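Beta-glucanase (Bacteroides thetaiotaomicron, PDB 6EUG) is a family 16/43 glycoside hydrolase whose C-terminal GH43 part, here with bound glucoimidazole, probably cleaves beta-1,3-galactosidic bonds during arabinogalactan degradation. Local coordinates at residues K56-G61 with I75-S80; H101-G106 with Y153-S158. One frame throughout, in Å; residues are numbered along the deposited sequence.

Contact 1 of 2, residues K56-G61 with I75-S80; sequences KYYWFG and INCYSS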
loop_
_atom_site.group_PDB
_atom_site.type_symbol
_atom_site.label_atom_id
_atom_site.label_comp_id
_atom_site.label_asym_id
_atom_site.label_seq_id
_atom_site.Cartn_x
_atom_site.Cartn_y
_atom_site.Cartn_z
ATOM N N LYS A 56 5.196 19.224 -11.172
ATOM C CA LYS A 56 5.308 19.129 -9.694
ATOM C C LYS A 56 5.047 17.714 -9.159
ATOM O O LYS A 56 4.207 16.968 -9.684
ATOM C CB LYS A 56 4.289 20.052 -8.979
ATOM C CG LYS A 56 4.326 21.528 -9.314
ATOM C CD LYS A 56 3.361 22.324 -8.437
ATOM C CE LYS A 56 3.503 23.819 -8.667
ATOM N NZ LYS A 56 3.052 24.583 -7.468
ATOM N N TYR A 57 5.741 17.373 -8.088
ATOM C CA TYR A 57 5.487 16.179 -7.287
ATOM C C TYR A 57 4.378 16.475 -6.257
ATOM O O TYR A 57 4.388 17.527 -5.643
ATOM C CB TYR A 57 6.789 15.728 -6.553
ATOM C CG TYR A 57 7.888 15.363 -7.531
ATOM C CD1 TYR A 57 7.979 14.085 -8.043
ATOM C CD2 TYR A 57 8.863 16.301 -7.894
ATOM C CE1 TYR A 57 8.950 13.761 -8.977
ATOM C CE2 TYR A 57 9.832 16.007 -8.824
ATOM C CZ TYR A 57 9.925 14.726 -9.317
ATOM O OH TYR A 57 10.908 14.431 -10.248
ATOM N N TYR A 58 3.439 15.535 -6.123
ATOM C CA TYR A 58 2.406 15.515 -5.069
ATOM C C TYR A 58 2.576 14.291 -4.174
ATOM O O TYR A 58 2.624 13.173 -4.674
ATOM C CB TYR A 58 1.015 15.556 -5.705
ATOM C CG TYR A 58 0.781 16.831 -6.485
ATOM C CD1 TYR A 58 1.176 16.951 -7.827
ATOM C CD2 TYR A 58 0.189 17.929 -5.899
ATOM C CE1 TYR A 58 0.971 18.138 -8.536
ATOM C CE2 TYR A 58 -0.019 19.108 -6.612
ATOM C CZ TYR A 58 0.382 19.217 -7.927
ATOM O OH TYR A 58 0.209 20.418 -8.645
ATOM N N TRP A 59 2.656 14.550 -2.860
ATOM C CA TRP A 59 2.834 13.539 -1.797
ATOM C C TRP A 59 1.530 13.472 -1.013
ATOM O O TRP A 59 1.124 14.465 -0.442
ATOM C CB TRP A 59 3.989 13.966 -0.905
ATOM C CG TRP A 59 4.364 13.087 0.296
ATOM C CD1 TRP A 59 3.746 11.932 0.739
ATOM C CD2 TRP A 59 5.443 13.338 1.218
ATOM N NE1 TRP A 59 4.411 11.454 1.867
ATOM C CE2 TRP A 59 5.430 12.310 2.184
ATOM C CE3 TRP A 59 6.410 14.358 1.331
ATOM C CZ2 TRP A 59 6.339 12.276 3.256
ATOM C CZ3 TRP A 59 7.325 14.316 2.368
ATOM C CH2 TRP A 59 7.293 13.282 3.326
ATOM N N PHE A 60 0.828 12.345 -1.097
ATOM C CA PHE A 60 -0.379 12.068 -0.306
ATOM C C PHE A 60 -0.083 11.137 0.852
ATOM O O PHE A 60 0.690 10.169 0.680
ATOM C CB PHE A 60 -1.472 11.444 -1.186
ATOM C CG PHE A 60 -1.752 12.210 -2.456
ATOM C CD1 PHE A 60 -0.987 12.008 -3.627
ATOM C CD2 PHE A 60 -2.733 13.233 -2.468
ATOM C CE1 PHE A 60 -1.235 12.748 -4.783
ATOM C CE2 PHE A 60 -2.984 13.960 -3.623
ATOM C CZ PHE A 60 -2.228 13.723 -4.778
ATOM N N GLY A 61 -0.712 11.370 2.021
ATOM C CA GLY A 61 -0.539 10.440 3.146
ATOM C C GLY A 61 -1.583 10.661 4.244
ATOM O O GLY A 61 -2.411 11.607 4.181
ATOM N N ILE A 75 -6.964 12.471 4.507
ATOM C CA ILE A 75 -5.752 12.302 3.699
ATOM C C ILE A 75 -5.169 13.675 3.336
ATOM O O ILE A 75 -5.847 14.506 2.686
ATOM C CB ILE A 75 -6.074 11.503 2.418
ATOM C CG1 ILE A 75 -6.697 10.109 2.737
ATOM C CG2 ILE A 75 -4.846 11.406 1.506
ATOM C CD1 ILE A 75 -5.903 9.239 3.721
ATOM N N ASN A 76 -3.922 13.899 3.740
ATOM C CA ASN A 76 -3.199 15.181 3.564
ATOM C C ASN A 76 -2.418 15.167 2.250
ATOM O O ASN A 76 -2.088 14.080 1.749
ATOM C CB ASN A 76 -2.234 15.355 4.768
ATOM C CG ASN A 76 -2.105 16.782 5.277
ATOM O OD1 ASN A 76 -2.788 17.709 4.829
ATOM N ND2 ASN A 76 -1.246 16.954 6.286
ATOM N N CYS A 77 -2.107 16.350 1.708
ATOM C CA CYS A 77 -1.298 16.509 0.482
ATOM C C CYS A 77 -0.250 17.638 0.592
ATOM O O CYS A 77 -0.572 18.751 1.069
ATOM C CB CYS A 77 -2.210 16.815 -0.690
ATOM S SG CYS A 77 -1.476 17.131 -2.303
ATOM N N TYR A 78 0.955 17.349 0.092
ATOM C CA TYR A 78 2.072 18.326 -0.051
ATOM C C TYR A 78 2.562 18.340 -1.497
ATOM O O TYR A 78 2.515 17.299 -2.174
ATOM C CB TYR A 78 3.226 17.985 0.905
ATOM C CG TYR A 78 2.839 18.055 2.393
ATOM C CD1 TYR A 78 2.153 17.017 3.018
ATOM C CD2 TYR A 78 3.082 19.191 3.146
ATOM C CE1 TYR A 78 1.792 17.073 4.363
ATOM C CE2 TYR A 78 2.706 19.279 4.494
ATOM C CZ TYR A 78 2.043 18.223 5.106
ATOM O OH TYR A 78 1.652 18.247 6.460
ATOM N N SER A 79 3.106 19.487 -1.948
ATOM C CA SER A 79 3.626 19.590 -3.342
ATOM C C SER A 79 5.065 20.133 -3.361
ATOM O O SER A 79 5.471 20.780 -2.400
ATOM C CB SER A 79 2.732 20.459 -4.226
ATOM O OG SER A 79 2.733 21.811 -3.798
ATOM N N SER A 80 5.821 19.801 -4.419
ATOM C CA SER A 80 7.228 20.231 -4.565
ATOM C C SER A 80 7.681 20.199 -6.021
ATOM O O SER A 80 7.299 19.315 -6.751
ATOM C CB SER A 80 8.149 19.283 -3.806
ATOM O OG SER A 80 9.487 19.786 -3.749
HETATM O O HOH W 1 4.598 23.498 -4.738
#

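Contact 2 of 2, residues H101-G106 with Y153-S158; sequences HDIEKG and YRFIRS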
loop_
_atom_site.group_PDB
_atom_site.type_symbol
_atom_site.label_atom_id
_atom_site.label_comp_id
_atom_site.label_asym_id
_atom_site.label_seq_id
_atom_site.Cartn_x
_atom_site.Cartn_y
_atom_site.Cartn_z
ATOM N N HIS A 101 -22.253 7.955 7.043
ATOM C CA HIS A 101 -21.493 7.901 5.762
ATOM C C HIS A 101 -20.288 6.964 5.910
ATOM O O HIS A 101 -19.697 6.870 7.005
ATOM C CB HIS A 101 -21.017 9.295 5.366
ATOM C CG HIS A 101 -20.574 9.407 3.941
ATOM N ND1 HIS A 101 -19.290 9.122 3.532
ATOM C CD2 HIS A 101 -21.247 9.797 2.827
ATOM C CE1 HIS A 101 -19.195 9.310 2.225
ATOM N NE2 HIS A 101 -20.365 9.737 1.774
ATOM N N ASP A 102 -19.901 6.300 4.825
ATOM C CA ASP A 102 -18.778 5.347 4.873
ATOM C C ASP A 102 -17.499 6.030 5.397
ATOM O O ASP A 102 -16.733 5.399 6.132
ATOM C CB ASP A 102 -18.471 4.735 3.470
ATOM C CG ASP A 102 -19.440 3.619 3.048
ATOM O OD1 ASP A 102 -20.422 3.308 3.788
ATOM O OD2 ASP A 102 -19.205 3.045 1.925
ATOM N N ILE A 103 -17.249 7.284 5.016
ATOM C CA ILE A 103 -16.053 8.020 5.516
ATOM C C ILE A 103 -16.350 9.087 6.578
ATOM O O ILE A 103 -15.612 10.082 6.724
ATOM C CB ILE A 103 -15.148 8.560 4.380
ATOM C CG1 ILE A 103 -15.865 9.535 3.450
ATOM C CG2 ILE A 103 -14.572 7.385 3.586
ATOM C CD1 ILE A 103 -14.908 10.379 2.621
ATOM N N GLU A 104 -17.410 8.871 7.353
ATOM C CA GLU A 104 -17.740 9.772 8.461
ATOM C C GLU A 104 -16.596 9.864 9.467
ATOM O O GLU A 104 -15.849 8.871 9.682
ATOM C CB GLU A 104 -19.043 9.353 9.144
ATOM C CG GLU A 104 -19.025 8.076 9.946
ATOM C CD GLU A 104 -20.399 7.783 10.521
ATOM O OE1 GLU A 104 -20.836 6.624 10.317
ATOM O OE2 GLU A 104 -21.035 8.731 11.112
ATOM N N LYS A 105 -16.450 11.044 10.072
ATOM C CA LYS A 105 -15.423 11.245 11.108
ATOM C C LYS A 105 -15.535 10.135 12.169
ATOM O O LYS A 105 -16.647 9.815 12.652
ATOM C CB LYS A 105 -15.531 12.627 11.776
ATOM C CG LYS A 105 -14.286 13.039 12.559
ATOM C CD LYS A 105 -14.504 14.293 13.368
ATOM C CE LYS A 105 -13.554 14.350 14.562
ATOM N NZ LYS A 105 -12.436 15.222 14.196
ATOM N N GLY A 106 -14.385 9.568 12.514
ATOM C CA GLY A 106 -14.293 8.365 13.340
ATOM C C GLY A 106 -13.886 7.123 12.569
ATOM O O GLY A 106 -13.440 6.145 13.181
ATOM N N TYR A 153 -10.926 15.730 -3.477
ATOM C CA TYR A 153 -11.444 14.485 -4.005
ATOM C C TYR A 153 -12.885 14.228 -3.531
ATOM O O TYR A 153 -13.257 14.532 -2.372
ATOM C CB TYR A 153 -10.526 13.281 -3.594
ATOM C CG TYR A 153 -9.182 13.279 -4.322
ATOM C CD1 TYR A 153 -8.198 14.278 -4.066
ATOM C CD2 TYR A 153 -8.893 12.319 -5.314
ATOM C CE1 TYR A 153 -6.997 14.328 -4.795
ATOM C CE2 TYR A 153 -7.666 12.350 -6.022
ATOM C CZ TYR A 153 -6.717 13.326 -5.758
ATOM O OH TYR A 153 -5.525 13.371 -6.498
ATOM N N ARG A 154 -13.665 13.613 -4.431
ATOM C CA ARG A 154 -15.051 13.184 -4.173
ATOM C C ARG A 154 -15.111 11.647 -3.942
ATOM O O ARG A 154 -14.788 10.868 -4.844
ATOM C CB ARG A 154 -15.961 13.588 -5.344
ATOM C CG ARG A 154 -17.376 12.985 -5.309
ATOM C CD ARG A 154 -18.279 13.516 -6.440
ATOM N NE ARG A 154 -17.765 13.311 -7.810
ATOM C CZ ARG A 154 -17.880 12.198 -8.558
ATOM N NH1 ARG A 154 -18.471 11.087 -8.107
ATOM N NH2 ARG A 154 -17.378 12.196 -9.789
ATOM N N PHE A 155 -15.563 11.238 -2.744
ATOM C CA PHE A 155 -15.765 9.815 -2.400
ATOM C C PHE A 155 -16.807 9.206 -3.344
ATOM O O PHE A 155 -17.850 9.838 -3.631
ATOM C CB PHE A 155 -16.252 9.653 -0.924
ATOM C CG PHE A 155 -16.674 8.253 -0.555
ATOM C CD1 PHE A 155 -15.727 7.316 -0.154
ATOM C CD2 PHE A 155 -18.012 7.849 -0.617
ATOM C CE1 PHE A 155 -16.093 6.018 0.173
ATOM C CE2 PHE A 155 -18.380 6.538 -0.306
ATOM C CZ PHE A 155 -17.424 5.618 0.101
ATOM N N ILE A 156 -16.507 8.013 -3.842
ATOM C CA ILE A 156 -17.445 7.252 -4.686
ATOM C C ILE A 156 -18.065 6.084 -3.940
ATOM O O ILE A 156 -19.270 6.010 -3.830
ATOM C CB ILE A 156 -16.802 6.759 -6.002
ATOM C CG1 ILE A 156 -16.264 7.933 -6.808
ATOM C CG2 ILE A 156 -17.815 5.968 -6.816
ATOM C CD1 ILE A 156 -15.413 7.524 -7.995
ATOM N N ARG A 157 -17.258 5.111 -3.518
ATOM C CA ARG A 157 -17.790 3.912 -2.844
ATOM C C ARG A 157 -16.661 3.133 -2.150
ATOM O O ARG A 157 -15.483 3.471 -2.329
ATOM C CB ARG A 157 -18.546 3.012 -3.837
ATOM C CG ARG A 157 -17.635 2.236 -4.776
ATOM C CD ARG A 157 -18.360 1.316 -5.752
ATOM N NE ARG A 157 -19.064 2.099 -6.781
ATOM C CZ ARG A 157 -18.579 2.525 -7.963
ATOM N NH1 ARG A 157 -19.389 3.241 -8.754
ATOM N NH2 ARG A 157 -17.321 2.298 -8.372
ATOM N N SER A 158 -17.057 2.178 -1.298
ATOM C CA SER A 158 -16.116 1.299 -0.587
ATOM C C SER A 158 -16.681 -0.105 -0.541
ATOM O O SER A 158 -17.902 -0.322 -0.695
ATOM C CB SER A 158 -15.808 1.802 0.840
ATOM O OG SER A 158 -16.868 1.534 1.769
HETATM O O HOH W 2 -19.978 2.510 -0.501
#

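Contact 1 of 2, residues K56-G61 with I75-S80
The sulfur of C77 meets two rings of the facing strand. At the edge of Y58, near the ring plane, SG lies 4.0 Å from CD2; it approaches F60 obliquely, 3.8 Å from CE2. SG stands anti to the backbone N of C77 (chi1 177°), which carries it to the edge of Y58 and obliquely up to F60, and S79 CB packs 3.9 Å from CE2 of Y58. On the face bearing W59 and Y78, the edge of the Y78 ring meets W59 O, while W59 CB and Y78 CB are 4.5 Å apart. Beyond CB the indole swings away, to rings of W86, Y350 and W352. S80 O sits at the edge of the Y57 ring and accepts Y57 N at 2.8 Å. Six backbone hydrogen bonds, two each in Y57–S80, W59–Y78 and G61–N76, bind the antiparallel strands. S79 OG accepts a hydrogen bond from a water at 2.7 Å, a water to which K56 NZ donates only weakly, and is also hydrogen-bonded to E89 OE2. Strands 56-62 and 74-80 are the middle pair of a four-stranded propeller blade, flanked by 48-53 and 87-94; strand 108-117 of the next blade packs against F60 and I75.

Contact 2 of 2, residues H101-G106 with Y153-S158
H101 and F155 form an offset edge-to-face pair, the imidazole edge turned to the phenyl face, with centroids 5.0 Å apart and planes at 68°. The closest atoms are H101 CE1 and F155 CD2, at 3.4 Å. I103 adds two aliphatic contacts: its CG2 approaches F155 CD1 obliquely at 3.9 Å, and its CD1 rests against F155 CB. D102 meets the ring at its edge, OD2 lying near the ring plane 3.6 Å from CZ. The same oxygen accepts the hydroxyl of S158, OG to OD2 2.8 Å, from a position 55° out of the carboxylate plane. Water 2 donates to D102 OD2 at 2.6 Å and accepts from S158 N, making a second, bridged connection beside the direct one.

Behind these groups, a type I turn from H101 to E104 presents the three loop side chains together. Within it I103 N donates to H101 ND1 at 3.1 Å, restraining the imidazole's rotation. F155 projects from strand 154-158 with CG anti to its backbone N (chi1 171°), which sends the ring out to the turn, and R157 N lies over one ring face toward the rim. A classic beta bulge at I156 and R157, opposite V143, precedes S158. R140 NH1 hydrogen-bonds S158 OG and has a long, weak ion pair with D102 OD2.

With two donors and a nearby guanidinium, D102 is probably held as the carboxylate, its oxygen also suiting the positive rim of the phenyl ring. Because ND1 of H101 accepts the I103 N-H, it probably carries no proton, and a neutral ring would then be expected to hold its proton on NE2.

In the fold
From the N terminus, contact 1 comes first: strand 56-62 runs out, an 11-residue connection follows, and strand 74-80 returns, closing a beta hairpin in the first blade of the GH43 five-bladed propeller. Strand 87-94 completes that blade, and the loop holding 101-106 leads into the next. Contact 2 closes only after strands 108-117, 122-130 and 140-146, when the last strand of that blade, 154-159, which lies at one edge of its sheet, comes back against this interblade loop. The contacts are therefore in series, neither nested nor crossed. Their centres are about 20 Å apart, yet they touch where F60 CZ packs 3.7 Å from Y153 OH, joining the adjacent blades. The I75 side chain is about 11 Å from the bound glucoimidazole.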